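PDB 1UWW: endoglucanase, which binds non-crystalline cellulose through this family 28 carbohydrate-binding module, one part of an alkaline endoglucanase that cleaves internal beta-1,4-glucosidic linkages. Local coordinates for the interface of chains A and B. Numbering follows the deposited sequence. Chains: chain A/B, Endoglucanase.

Contact 1: the interface of chains A and B. Residues chain A 106, 125, 127, 173; chain B 106, 125, 127.
A:Thr125 meets B:Thr125, while Asn106 of each chain meets Thr127 of the other. The site is a polar patch at the two-fold axis, where strands 104-111 and 126-129 and the Thr125 loop of two modules face each other. It may hold the crystallised pair together. Direct hydrogen bonds come first. The two Thr125 hydroxyls join at 2.7 Å, OG1 to OG1, with the donor undecided. B:Thr127 OG1 donates to A:Asn106 OD1 at 2.9 Å, in the carbonyl plane and on a lone pair. In the twin position B:Asn106 ND2 donates to A:Thr127 OG1 at 3.0 Å, nearly straight and in its own amide plane. As modelled, Asn106 chi2 is 166° in chain A and -17° in chain B. This may reflect only the amide assignment, since a flipped A:Asn106 would restore the two-fold pattern. B:Thr127 OG1 also points to B:Asn106 OD1. Its one hydrogen would then have to serve both oxygens, a further reason for doubt. Water adds two bridges, A:Thr125 O to B:Asn106 ND2 and A:Asn106 OD1 to B:Thr125 O. Apolar contact is slight. The A:Val173 side chain lies roughly perpendicular to that of B:Thr127, its CG1 methyl 3.7 Å from B:Thr127 CB.

Contact 2: the interface of chains A and B. Residues chain A 103, 129, 131-132; chain B 103, 129, 131-132.
A:Gly103, in a loop with positive phi (73°), points its backbone N-H across to B:Glu132, and B:Gly103 does the same to A:Glu132. The site is a symmetric patch at the end of strand 126-129 and the start of the 3-10 helix 130-135, and may steady the crystallised pair. The bond from A:Gly103 N to B:Glu132 OE2 is 2.8 Å and almost straight, and meets the carboxylate on its syn side. Its twin, B:Gly103 N to A:Glu132 OE2, is 3.0 Å and comes from above the carboxylate plane. The difference goes with, and may come from, the glutamate chains: B:Glu132 is extended beyond CG, while A:Glu132 bends at chi2 (-85°). On the axis the two Asn129 amides pair reciprocally, each ND2 donating to the other OD1 at 3.1 Å. The two side chains run towards each other with their amide planes 83° apart, and each donor sits above the carbonyl plane of its acceptor. Each OD1 also takes the backbone N-H of Asp131 in its own chain, from the opposite face. These two bonds should fix the turn of the amide. The acidic groups are packed closely. A:Asp131 OD2 lies 2.6 Å from B:Glu132 OE2, and B:Asp131 OD2 lies 2.5 Å from A:Glu132 OE2. Each pair may share a proton as a hydrogen bond, although protonation is not seen. Between them the Asp131 side chains lie antiparallel, side by side, CB to CB 3.5 Å.

Contact 3: the interface of chains A and B. Residues chain A 116-117, 119; chain B 155-156.
B:Asn156 and A:Trp119 bury the most surface here, 45 and 37 Å². The side-chain amide of B:Asn156 reaches into the loop of chain A that follows the 3-10 helix 114-116. Its ND2 donates to the backbone oxygen of A:Trp119 at 2.8 Å. The acceptor lies close to the amide plane, and the donor lies in the carbonyl plane, but the bond is bent, with 136° at the hydrogen. The other end of the amide fits less well. OD1 stands 3.2 Å from A:Gly117 O, and both oxygens can only accept, so this pair is a mild clash. Turning the amide over would set its oxygen against A:Trp119 O instead, so the modelled orientation looks the better one. The amide planes of A:Asn116 and B:Asn156 are turned 86° apart, with ND2 to ND2 3.7 Å. A:Trp119 contributes its backbone oxygen and CB rather than its ring to the contact with B:Asn156. With CG anti to the backbone N (chi1 -169°), the indole is directed away from the amide, and CB remains 3.9 Å from B:Asn156 ND2. B:Thr155 flanks the same spot, its OG1 4.2 Å from A:Trp119 CB. The patch joins a loop of each module at one end of the interface. It may steady the crystallised pair, but the structure alone does not show that the protein works as a dimer.

Contact 1: the interface of chains A and B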
loop_
_atom_site.group_PDB
_atom_site.type_symbol
_atom_site.label_atom_id
_atom_site.label_comp_id
_atom_site.label_asym_id
_atom_site.label_seq_id
_atom_site.Cartn_x
_atom_site.Cartn_y
_atom_site.Cartn_z
ATOM N N ASN A 106 3.945 -2.495 -6.241
ATOM C CA ASN A 106 3.263 -1.516 -5.408
ATOM C C ASN A 106 4.040 -0.222 -5.436
ATOM O O ASN A 106 5.215 -0.196 -5.012
ATOM C CB ASN A 106 3.154 -1.994 -3.957
ATOM C CG ASN A 106 2.039 -3.007 -3.723
ATOM O OD1 ASN A 106 2.005 -3.667 -2.650
ATOM N ND2 ASN A 106 1.137 -3.122 -4.651
ATOM N N THR A 125 -1.885 2.762 -1.670
ATOM C CA THR A 125 -0.916 2.222 -2.602
ATOM C C THR A 125 -1.486 2.118 -4.022
ATOM O O THR A 125 -2.660 1.759 -4.164
ATOM C CB THR A 125 -0.583 0.854 -2.067
ATOM O OG1 THR A 125 -0.068 1.004 -0.734
ATOM C CG2 THR A 125 0.515 0.185 -2.890
ATOM N N THR A 127 -1.180 -0.018 -7.354
ATOM C CA THR A 127 -0.701 -1.360 -7.628
ATOM C C THR A 127 -0.857 -1.687 -9.116
ATOM O O THR A 127 -1.939 -1.474 -9.701
ATOM C CB THR A 127 -1.459 -2.366 -6.742
ATOM O OG1 THR A 127 -1.216 -2.071 -5.367
ATOM C CG2 THR A 127 -0.983 -3.807 -6.986
ATOM N N VAL A 173 5.998 -7.221 -5.476
ATOM C CA VAL A 173 5.010 -8.089 -4.852
ATOM C C VAL A 173 5.055 -9.436 -5.577
ATOM O O VAL A 173 4.267 -9.719 -6.464
ATOM C CB VAL A 173 3.580 -7.510 -4.966
ATOM C CG1 VAL A 173 2.615 -8.340 -4.144
ATOM C CG2 VAL A 173 3.526 -6.033 -4.539
ATOM N N ASN B 106 -5.453 -4.943 -1.316
ATOM C CA ASN B 106 -4.369 -4.405 -0.486
ATOM C C ASN B 106 -4.816 -4.291 0.946
ATOM O O ASN B 106 -5.868 -3.706 1.199
ATOM C CB ASN B 106 -3.941 -3.030 -0.987
ATOM C CG ASN B 106 -3.047 -3.111 -2.221
ATOM O OD1 ASN B 106 -2.498 -4.152 -2.511
ATOM N ND2 ASN B 106 -2.952 -2.024 -2.966
ATOM N N THR B 125 2.471 -2.423 2.443
ATOM C CA THR B 125 1.161 -2.981 2.138
ATOM C C THR B 125 1.274 -4.465 1.968
ATOM O O THR B 125 2.252 -4.936 1.366
ATOM C CB THR B 125 0.722 -2.362 0.807
ATOM O OG1 THR B 125 0.618 -0.960 0.998
ATOM C CG2 THR B 125 -0.663 -2.833 0.338
ATOM N N THR B 127 -0.343 -7.462 -0.033
ATOM C CA THR B 127 -1.161 -7.580 -1.236
ATOM C C THR B 127 -1.528 -9.028 -1.528
ATOM O O THR B 127 -0.677 -9.917 -1.486
ATOM C CB THR B 127 -0.384 -6.975 -2.426
ATOM O OG1 THR B 127 -0.186 -5.578 -2.198
ATOM C CG2 THR B 127 -1.177 -7.095 -3.723
HETATM O O HOH W 1 -4.461 0.382 -2.486
HETATM O O HOH W 2 4.165 -3.652 -0.769
#

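Contact 2: the interface of chains A and B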
loop_
_atom_site.group_PDB
_atom_site.type_symbol
_atom_site.label_atom_id
_atom_site.label_comp_id
_atom_site.label_asym_id
_atom_site.label_seq_id
_atom_site.Cartn_x
_atom_site.Cartn_y
_atom_site.Cartn_z
ATOM N N GLY A 103 3.004 -11.851 -10.382
ATOM C CA GLY A 103 3.102 -10.879 -9.334
ATOM C C GLY A 103 2.610 -9.494 -9.715
ATOM O O GLY A 103 1.811 -9.296 -10.623
ATOM N N ASN A 129 -0.635 -4.892 -11.644
ATOM C CA ASN A 129 -0.742 -6.346 -11.589
ATOM C C ASN A 129 -0.191 -6.936 -12.891
ATOM O O ASN A 129 -0.767 -6.747 -13.969
ATOM C CB ASN A 129 -2.207 -6.726 -11.371
ATOM C CG ASN A 129 -2.389 -8.171 -11.020
ATOM O OD1 ASN A 129 -1.600 -9.024 -11.438
ATOM N ND2 ASN A 129 -3.421 -8.464 -10.245
ATOM N N ASP A 131 -0.208 -9.843 -13.936
ATOM C CA ASP A 131 -1.079 -10.844 -14.527
ATOM C C ASP A 131 -2.151 -10.224 -15.380
ATOM O O ASP A 131 -2.890 -10.943 -16.071
ATOM C CB ASP A 131 -1.739 -11.689 -13.442
ATOM C CG ASP A 131 -0.744 -12.483 -12.665
ATOM O OD1 ASP A 131 0.189 -13.065 -13.288
ATOM O OD2 ASP A 131 -0.778 -12.542 -11.422
ATOM N N GLU A 132 -2.263 -8.898 -15.335
ATOM C CA GLU A 132 -3.280 -8.178 -16.075
ATOM C C GLU A 132 -2.683 -7.344 -17.234
ATOM O O GLU A 132 -3.336 -6.412 -17.708
ATOM C CB GLU A 132 -4.077 -7.262 -15.127
ATOM C CG GLU A 132 -4.669 -7.948 -13.896
ATOM C CD GLU A 132 -5.989 -8.588 -14.152
ATOM O OE1 GLU A 132 -6.581 -8.387 -15.250
ATOM O OE2 GLU A 132 -6.437 -9.312 -13.243
ATOM N N GLY B 103 -7.776 -8.896 -10.584
ATOM C CA GLY B 103 -7.345 -7.867 -9.666
ATOM C C GLY B 103 -6.708 -8.393 -8.399
ATOM O O GLY B 103 -6.138 -9.491 -8.336
ATOM N N ASN B 129 -3.159 -11.235 -4.593
ATOM C CA ASN B 129 -3.361 -11.142 -6.029
ATOM C C ASN B 129 -4.353 -12.234 -6.448
ATOM O O ASN B 129 -4.040 -13.414 -6.350
ATOM C CB ASN B 129 -2.022 -11.350 -6.750
ATOM C CG ASN B 129 -2.095 -11.013 -8.225
ATOM O OD1 ASN B 129 -3.119 -11.202 -8.867
ATOM N ND2 ASN B 129 -0.977 -10.546 -8.795
ATOM N N ASP B 131 -5.362 -13.137 -9.287
ATOM C CA ASP B 131 -4.964 -13.913 -10.453
ATOM C C ASP B 131 -4.056 -15.062 -10.078
ATOM O O ASP B 131 -3.685 -15.869 -10.952
ATOM C CB ASP B 131 -4.242 -13.032 -11.462
ATOM C CG ASP B 131 -5.135 -12.004 -12.060
ATOM O OD1 ASP B 131 -6.243 -12.353 -12.528
ATOM O OD2 ASP B 131 -4.819 -10.807 -12.100
ATOM N N GLU B 132 -3.667 -15.157 -8.804
ATOM C CA GLU B 132 -2.782 -16.197 -8.345
ATOM C C GLU B 132 -3.382 -17.041 -7.231
ATOM O O GLU B 132 -2.662 -17.630 -6.433
ATOM C CB GLU B 132 -1.457 -15.577 -7.956
ATOM C CG GLU B 132 -0.900 -14.867 -9.182
ATOM C CD GLU B 132 0.507 -14.385 -9.049
ATOM O OE1 GLU B 132 1.140 -14.564 -7.997
ATOM O OE2 GLU B 132 0.976 -13.825 -10.063
#

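Contact 3: the interface of chains A and B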
loop_
_atom_site.group_PDB
_atom_site.type_symbol
_atom_site.label_atom_id
_atom_site.label_comp_id
_atom_site.label_asym_id
_atom_site.label_seq_id
_atom_site.Cartn_x
_atom_site.Cartn_y
_atom_site.Cartn_z
ATOM N N ASN A 116 6.593 16.987 10.612
ATOM C CA ASN A 116 5.952 15.705 10.941
ATOM C C ASN A 116 6.889 14.513 10.943
ATOM O O ASN A 116 6.650 13.510 10.263
ATOM C CB ASN A 116 4.753 15.384 10.027
ATOM C CG ASN A 116 3.734 14.453 10.712
ATOM O OD1 ASN A 116 2.882 14.917 11.489
ATOM N ND2 ASN A 116 3.842 13.142 10.458
ATOM N N GLY A 117 7.967 14.597 11.707
ATOM C CA GLY A 117 8.809 13.438 11.930
ATOM C C GLY A 117 9.548 12.948 10.696
ATOM O O GLY A 117 10.036 11.812 10.672
ATOM N N TRP A 119 8.426 12.009 7.879
ATOM C CA TRP A 119 7.792 10.865 7.219
ATOM C C TRP A 119 6.298 11.012 7.266
ATOM O O TRP A 119 5.682 10.922 8.336
ATOM C CB TRP A 119 8.173 9.520 7.880
ATOM C CG TRP A 119 7.754 8.351 7.063
ATOM C CD1 TRP A 119 6.522 7.746 7.037
ATOM C CD2 TRP A 119 8.561 7.650 6.139
ATOM N NE1 TRP A 119 6.528 6.732 6.115
ATOM C CE2 TRP A 119 7.771 6.633 5.555
ATOM C CE3 TRP A 119 9.884 7.780 5.724
ATOM C CZ2 TRP A 119 8.275 5.733 4.605
ATOM C CZ3 TRP A 119 10.376 6.895 4.787
ATOM C CH2 TRP A 119 9.575 5.888 4.232
ATOM N N THR B 155 8.589 4.870 12.141
ATOM C CA THR B 155 9.539 5.752 12.835
ATOM C C THR B 155 8.879 6.851 13.649
ATOM O O THR B 155 9.518 7.420 14.541
ATOM C CB THR B 155 10.553 6.394 11.848
ATOM O OG1 THR B 155 9.844 7.137 10.848
ATOM C CG2 THR B 155 11.300 5.341 11.086
ATOM N N ASN B 156 7.617 7.164 13.372
ATOM C CA ASN B 156 7.004 8.318 14.016
ATOM C C ASN B 156 6.530 8.070 15.440
ATOM O O ASN B 156 6.229 9.029 16.160
ATOM C CB ASN B 156 5.923 8.927 13.109
ATOM C CG ASN B 156 6.537 9.770 11.992
ATOM O OD1 ASN B 156 7.702 10.163 12.083
ATOM N ND2 ASN B 156 5.780 10.048 10.960
#

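Contact 1 and contact 2 are neighbours, their C-alpha centres about 11 Å apart. Strand 126-129 runs through both: Thr127 serves contact 1 and Asn129 contact 2, and the 3-10 helix 130-135 follows directly. Contact 3 is separate, about 21 Å from contact 1 and 33 Å from contact 2, and is made by loop residues and the end of the 3-10 helix 114-116. Contacts 1 and 2 gather largely matching residues near the two-fold axis, whereas contact 3 pairs different segments and so has a twin with chains exchanged. The three patches, largely polar, spread along an interface that may belong to the crystal rather than to the working enzyme.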